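Local coordinates for sensor protein (Rhodopseudomonas palustris, PDB 2OOL), which senses light through a bound biliverdin chromophore as a bacteriophytochrome and probably signals as a histidine kinase, at the interface of chains A and B. Residues are numbered along the deposited sequence; one frame, centred on the assembly and turned at random. Chains: chain A/B, Sensor protein.

Contact 1: the interface of chains A and B. Residues chain A 147, 150; chain B 102-104, 312, 315-316.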
loop_
_atom_site.group_PDB
_atom_site.type_symbol
_atom_site.label_atom_id
_atom_site.label_comp_id
_atom_site.label_asym_id
_atom_site.label_seq_id
_atom_site.Cartn_x
_atom_site.Cartn_y
_atom_site.Cartn_z
ATOM N N ARG A 147 -2.633 4.918 1.378
ATOM C CA ARG A 147 -2.622 6.180 0.641
ATOM C C ARG A 147 -1.223 6.780 0.582
ATOM O O ARG A 147 -0.778 7.165 -0.491
ATOM C CB ARG A 147 -3.618 7.173 1.286
ATOM C CG ARG A 147 -3.591 8.571 0.741
ATOM C CD ARG A 147 -4.601 9.402 1.481
ATOM N NE ARG A 147 -4.180 9.688 2.852
ATOM C CZ ARG A 147 -5.007 9.891 3.886
ATOM N NH1 ARG A 147 -6.328 9.819 3.747
ATOM N NH2 ARG A 147 -4.502 10.157 5.087
ATOM N N ARG A 150 1.017 4.769 -1.779
ATOM C CA ARG A 150 0.608 5.071 -3.155
ATOM C C ARG A 150 1.135 6.437 -3.680
ATOM O O ARG A 150 1.665 6.515 -4.805
ATOM C CB ARG A 150 -0.924 4.977 -3.282
ATOM C CG ARG A 150 -1.445 5.387 -4.663
ATOM C CD ARG A 150 -2.970 5.467 -4.741
ATOM N NE ARG A 150 -3.530 6.647 -4.073
ATOM C CZ ARG A 150 -3.492 7.886 -4.551
ATOM N NH1 ARG A 150 -4.041 8.870 -3.845
ATOM N NH2 ARG A 150 -2.900 8.163 -5.714
ATOM N N ILE B 102 -5.415 14.181 2.565
ATOM C CA ILE B 102 -6.518 14.627 3.443
ATOM C C ILE B 102 -7.797 13.798 3.312
ATOM O O ILE B 102 -8.465 13.533 4.312
ATOM C CB ILE B 102 -6.807 16.171 3.291
ATOM C CG1 ILE B 102 -7.495 16.483 1.962
ATOM C CG2 ILE B 102 -5.491 16.971 3.450
ATOM C CD1 ILE B 102 -7.158 17.881 1.336
ATOM N N ASN B 103 -8.123 13.357 2.102
ATOM C CA ASN B 103 -9.368 12.642 1.883
ATOM C C ASN B 103 -9.264 11.175 2.275
ATOM O O ASN B 103 -8.231 10.573 2.045
ATOM C CB ASN B 103 -9.773 12.723 0.414
ATOM C CG ASN B 103 -10.121 14.168 -0.037
ATOM O OD1 ASN B 103 -9.708 14.597 -1.113
ATOM N ND2 ASN B 103 -10.867 14.899 0.790
ATOM N N PRO B 104 -10.354 10.578 2.796
ATOM C CA PRO B 104 -11.652 11.177 3.106
ATOM C C PRO B 104 -11.657 11.685 4.526
ATOM O O PRO B 104 -10.885 11.211 5.330
ATOM C CB PRO B 104 -12.622 10.007 2.960
ATOM C CG PRO B 104 -11.795 8.801 3.453
ATOM C CD PRO B 104 -10.342 9.134 3.109
ATOM N N GLN B 312 -9.648 3.812 -3.467
ATOM C CA GLN B 312 -8.264 4.177 -3.175
ATOM C C GLN B 312 -7.343 2.922 -3.135
ATOM O O GLN B 312 -6.219 2.946 -3.653
ATOM C CB GLN B 312 -8.151 4.925 -1.830
ATOM C CG GLN B 312 -8.580 6.381 -1.819
ATOM C CD GLN B 312 -7.743 7.283 -2.749
ATOM O OE1 GLN B 312 -8.056 7.436 -3.953
ATOM N NE2 GLN B 312 -6.679 7.895 -2.189
ATOM N N GLU B 315 -6.634 1.874 -6.526
ATOM C CA GLU B 315 -5.771 2.823 -7.192
ATOM C C GLU B 315 -4.332 2.488 -6.826
ATOM O O GLU B 315 -3.445 2.525 -7.682
ATOM C CB GLU B 315 -6.154 4.262 -6.813
ATOM C CG GLU B 315 -5.457 5.315 -7.673
ATOM C CD GLU B 315 -5.692 6.760 -7.194
ATOM O OE1 GLU B 315 -6.713 7.029 -6.499
ATOM O OE2 GLU B 315 -4.860 7.625 -7.566
ATOM N N LEU B 316 -4.128 2.125 -5.553
ATOM C CA LEU B 316 -2.822 1.597 -5.108
ATOM C C LEU B 316 -2.420 0.429 -5.995
ATOM O O LEU B 316 -1.311 0.412 -6.524
ATOM C CB LEU B 316 -2.794 1.207 -3.622
ATOM C CG LEU B 316 -1.514 0.497 -3.087
ATOM C CD1 LEU B 316 -0.275 1.349 -3.342
ATOM C CD2 LEU B 316 -1.619 0.161 -1.593
#

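Contact 2: the interface of chains A and B. Residues chain A 149-150, 153, 157, 316, 320; chain B 153, 157, 316, 319-320, 323.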
loop_
_atom_site.group_PDB
_atom_site.type_symbol
_atom_site.label_atom_id
_atom_site.label_comp_id
_atom_site.label_asym_id
_atom_site.label_seq_id
_atom_site.Cartn_x
_atom_site.Cartn_y
_atom_site.Cartn_z
ATOM N N VAL A 149 1.753 5.214 0.964
ATOM C CA VAL A 149 2.586 4.372 0.075
ATOM C C VAL A 149 2.291 4.654 -1.428
ATOM O O VAL A 149 3.199 4.841 -2.234
ATOM C CB VAL A 149 2.473 2.871 0.403
ATOM C CG1 VAL A 149 3.157 2.036 -0.690
ATOM C CG2 VAL A 149 3.078 2.562 1.783
ATOM N N ARG A 150 1.017 4.769 -1.779
ATOM C CA ARG A 150 0.608 5.071 -3.155
ATOM C C ARG A 150 1.135 6.437 -3.680
ATOM O O ARG A 150 1.665 6.515 -4.805
ATOM C CB ARG A 150 -0.924 4.977 -3.282
ATOM C CG ARG A 150 -1.445 5.387 -4.663
ATOM C CD ARG A 150 -2.970 5.467 -4.741
ATOM N NE ARG A 150 -3.530 6.647 -4.073
ATOM C CZ ARG A 150 -3.492 7.886 -4.551
ATOM N NH1 ARG A 150 -4.041 8.870 -3.845
ATOM N NH2 ARG A 150 -2.900 8.163 -5.714
ATOM N N ILE A 153 5.034 6.213 -4.126
ATOM C CA ILE A 153 5.438 5.449 -5.327
ATOM C C ILE A 153 5.297 6.310 -6.588
ATOM O O ILE A 153 6.158 6.330 -7.453
ATOM C CB ILE A 153 4.548 4.197 -5.553
ATOM C CG1 ILE A 153 4.870 3.085 -4.561
ATOM C CG2 ILE A 153 4.704 3.653 -6.993
ATOM C CD1 ILE A 153 3.914 1.860 -4.690
ATOM N N GLN A 157 8.367 7.962 -8.937
ATOM C CA GLN A 157 8.404 7.670 -10.365
ATOM C C GLN A 157 8.522 8.877 -11.291
ATOM O O GLN A 157 8.853 8.697 -12.463
ATOM C CB GLN A 157 7.189 6.838 -10.768
ATOM C CG GLN A 157 7.164 5.417 -10.167
ATOM C CD GLN A 157 6.504 4.429 -11.095
ATOM O OE1 GLN A 157 5.321 4.073 -10.921
ATOM N NE2 GLN A 157 7.251 3.997 -12.118
ATOM N N LEU A 316 8.924 -2.557 -0.680
ATOM C CA LEU A 316 8.244 -2.048 -1.869
ATOM C C LEU A 316 8.788 -0.687 -2.288
ATOM O O LEU A 316 9.114 -0.471 -3.474
ATOM C CB LEU A 316 6.746 -1.941 -1.629
ATOM C CG LEU A 316 5.866 -1.414 -2.757
ATOM C CD1 LEU A 316 6.014 -2.207 -4.064
ATOM C CD2 LEU A 316 4.403 -1.389 -2.276
ATOM N N VAL A 320 10.843 0.274 -5.796
ATOM C CA VAL A 320 10.492 1.350 -6.753
ATOM C C VAL A 320 11.623 2.360 -6.913
ATOM O O VAL A 320 11.880 2.865 -8.047
ATOM C CB VAL A 320 9.213 2.100 -6.336
ATOM C CG1 VAL A 320 8.917 3.362 -7.290
ATOM C CG2 VAL A 320 8.044 1.155 -6.300
ATOM N N ILE B 153 -0.783 -6.920 -3.946
ATOM C CA ILE B 153 0.415 -6.161 -4.234
ATOM C C ILE B 153 1.644 -7.052 -4.187
ATOM O O ILE B 153 2.527 -6.893 -5.024
ATOM C CB ILE B 153 0.574 -4.962 -3.267
ATOM C CG1 ILE B 153 -0.425 -3.868 -3.646
ATOM C CG2 ILE B 153 1.978 -4.396 -3.334
ATOM C CD1 ILE B 153 -0.584 -2.820 -2.573
ATOM N N GLN B 157 4.328 -7.682 -7.262
ATOM C CA GLN B 157 5.786 -7.603 -7.031
ATOM C C GLN B 157 6.592 -8.807 -7.564
ATOM O O GLN B 157 7.812 -8.714 -7.733
ATOM C CB GLN B 157 6.057 -7.501 -5.527
ATOM C CG GLN B 157 6.355 -6.117 -5.020
ATOM C CD GLN B 157 6.372 -6.034 -3.502
ATOM O OE1 GLN B 157 5.324 -6.136 -2.856
ATOM N NE2 GLN B 157 7.551 -5.818 -2.930
ATOM N N LEU B 316 -4.128 2.125 -5.553
ATOM C CA LEU B 316 -2.822 1.597 -5.108
ATOM C C LEU B 316 -2.420 0.429 -5.995
ATOM O O LEU B 316 -1.311 0.412 -6.524
ATOM C CB LEU B 316 -2.794 1.207 -3.622
ATOM C CG LEU B 316 -1.514 0.497 -3.087
ATOM C CD1 LEU B 316 -0.275 1.349 -3.342
ATOM C CD2 LEU B 316 -1.619 0.161 -1.593
ATOM N N GLN B 319 -1.462 1.620 -9.346
ATOM C CA GLN B 319 -0.147 2.277 -9.244
ATOM C C GLN B 319 1.042 1.297 -9.171
ATOM O O GLN B 319 2.113 1.577 -9.717
ATOM C CB GLN B 319 -0.123 3.202 -8.027
ATOM C CG GLN B 319 1.050 4.180 -8.011
ATOM C CD GLN B 319 0.881 5.284 -9.038
ATOM O OE1 GLN B 319 -0.209 5.828 -9.205
ATOM N NE2 GLN B 319 1.951 5.599 -9.746
ATOM N N VAL B 320 0.865 0.182 -8.460
ATOM C CA VAL B 320 1.874 -0.899 -8.449
ATOM C C VAL B 320 1.920 -1.634 -9.804
ATOM O O VAL B 320 2.997 -1.963 -10.292
ATOM C CB VAL B 320 1.678 -1.887 -7.256
ATOM C CG1 VAL B 320 2.651 -3.111 -7.351
ATOM C CG2 VAL B 320 1.903 -1.142 -5.932
ATOM N N TRP B 323 3.968 0.725 -12.303
ATOM C CA TRP B 323 5.404 0.545 -12.122
ATOM C C TRP B 323 5.852 -0.766 -12.790
ATOM O O TRP B 323 6.846 -0.788 -13.506
ATOM C CB TRP B 323 5.769 0.593 -10.621
ATOM C CG TRP B 323 7.079 -0.088 -10.219
ATOM C CD1 TRP B 323 8.331 0.234 -10.637
ATOM C CD2 TRP B 323 7.236 -1.193 -9.317
ATOM N NE1 TRP B 323 9.257 -0.604 -10.063
ATOM C CE2 TRP B 323 8.609 -1.485 -9.245
ATOM C CE3 TRP B 323 6.347 -1.970 -8.574
ATOM C CZ2 TRP B 323 9.110 -2.491 -8.451
ATOM C CZ3 TRP B 323 6.852 -2.974 -7.780
ATOM C CH2 TRP B 323 8.212 -3.236 -7.736
#

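Contact 1: the interface of chains A and B
The apolar centre of this patch is the aliphatic stem of A:Arg150 lying against the helix 308-329 of chain B. Its CB meets methyl CD1 of B:Leu316 at 3.7 Å, and further out CD passes 3.6 Å from the backbone N of B:Leu316, where it also brushes CG of B:Glu315. CG of A:Arg150 stands anti to its own backbone N, so the stem runs out extended across the partner helix until a bend at chi3 (74°) turns the guanidinium over B:Glu315. The carboxylate, carried on a chain with CG anti to the backbone N, approaches one face of the guanidinium toward its rim, its CD 3.3 Å above the plane, with the two flat groups 34° apart. OE2 of B:Glu315 and NH2 of A:Arg150 form a salt bridge of 2.7 Å, but no N-H of NH2 is aimed at the oxygen, so the pair is held by charge rather than by a directed hydrogen bond. On the NH1 side, the amide NE2 of B:Gln312 comes within 3.3 Å of NH1, its plane steeply turned against the guanidinium; two nitrogens as modelled make this mere contact. An alanine here would remove the salt bridge to B:Glu315 and the CD contact over the backbone N of B:Leu316, and would probably loosen this edge of the interface. At the outer rim, one helical turn away, A:Arg147 reaches past its own chi3 bend to a loop of chain B, where NH1 donates a hydrogen bond of 2.7 Å to the backbone O of B:Asn103. The donor sits above the carbonyl plane and the bond is markedly bent, 124° at the hydrogen. That carbonyl belongs to the cis peptide preceding B:Pro104. The two arginines thus join two copies of the chromophore-binding (PAS–GAF) part of the sensor, forming the polar border of what may be the dimer interface.

Contact 2: the interface of chains A and B
B:Trp323 crosses to chain A with CG anti to its backbone N (chi1 157°), and its side chain meets A:Gln157, A:Val320 and A:Leu316 in turn from CB outward. CB meets the amide of A:Gln157, 3.5 Å from OE1, the amide plane standing almost perpendicular to the indole (89°); this is contact with a carbon, so the amide oxygen gains no hydrogen bond here. Further along, CD1 skirts NE2 of A:Gln157, while NE1 passes the backbone CA of A:Val320. The middle of the ring is covered on one face by methyl CG2 of A:Val320, centred above it and 3.9 Å from CD2 at the ring fusion. At the far end of the benzo ring, CZ3 touches methyl CD1 of A:Leu316 at 3.9 Å, the two side chains lying antiparallel alongside each other. That leucine methyl is also pressed by the amide carbon CD of B:Gln157, while its sister CD2 turns to CG2 of B:Ile153, 4.0 Å away and approached at about a right angle. A:Ile153 splits its two branches in the same manner. Its CG1 is anti to the carbonyl carbon (chi1 -74°), which carries the tip CD1 to CG2 of B:Val320 at 3.8 Å; the branch methyl CG2 goes instead to CG of B:Gln319, whose bend at chi2 swings its amide off toward A:Gln157. B:Leu316 finishes the cluster beside the stem of A:Arg150. No polar atom bonds across this patch, so shape and the burial of methyls and indole hold it together. Equivalent residues are used unequally: A:Leu316 reaches B:Gln157 and the indole, whereas B:Leu316 packs on an arginine. The site sits where helix 142-157 and the C-terminal helix 308-332 of chain A pack on their counterparts in chain B, a helical bundle that in phytochromes commonly forms the dimer face of the GAF region.

The centres of contact 1 and contact 2 lie about 13 Å apart on one continuous surface, and both include A:Arg150 and B:Leu316. Helix 142-157 of chain A and helix 308-329 of chain B run through both, so the charged rim of contact 1 grades into the apolar core of contact 2. Contact 2 also draws in the C-terminal helix of chain A, whereas contact 1 reaches out to a loop of chain B. The whole interface departs from exact two-fold symmetry. If this pairing persists in the full-length sensor, the shared helices would probably couple the two copies at this interface.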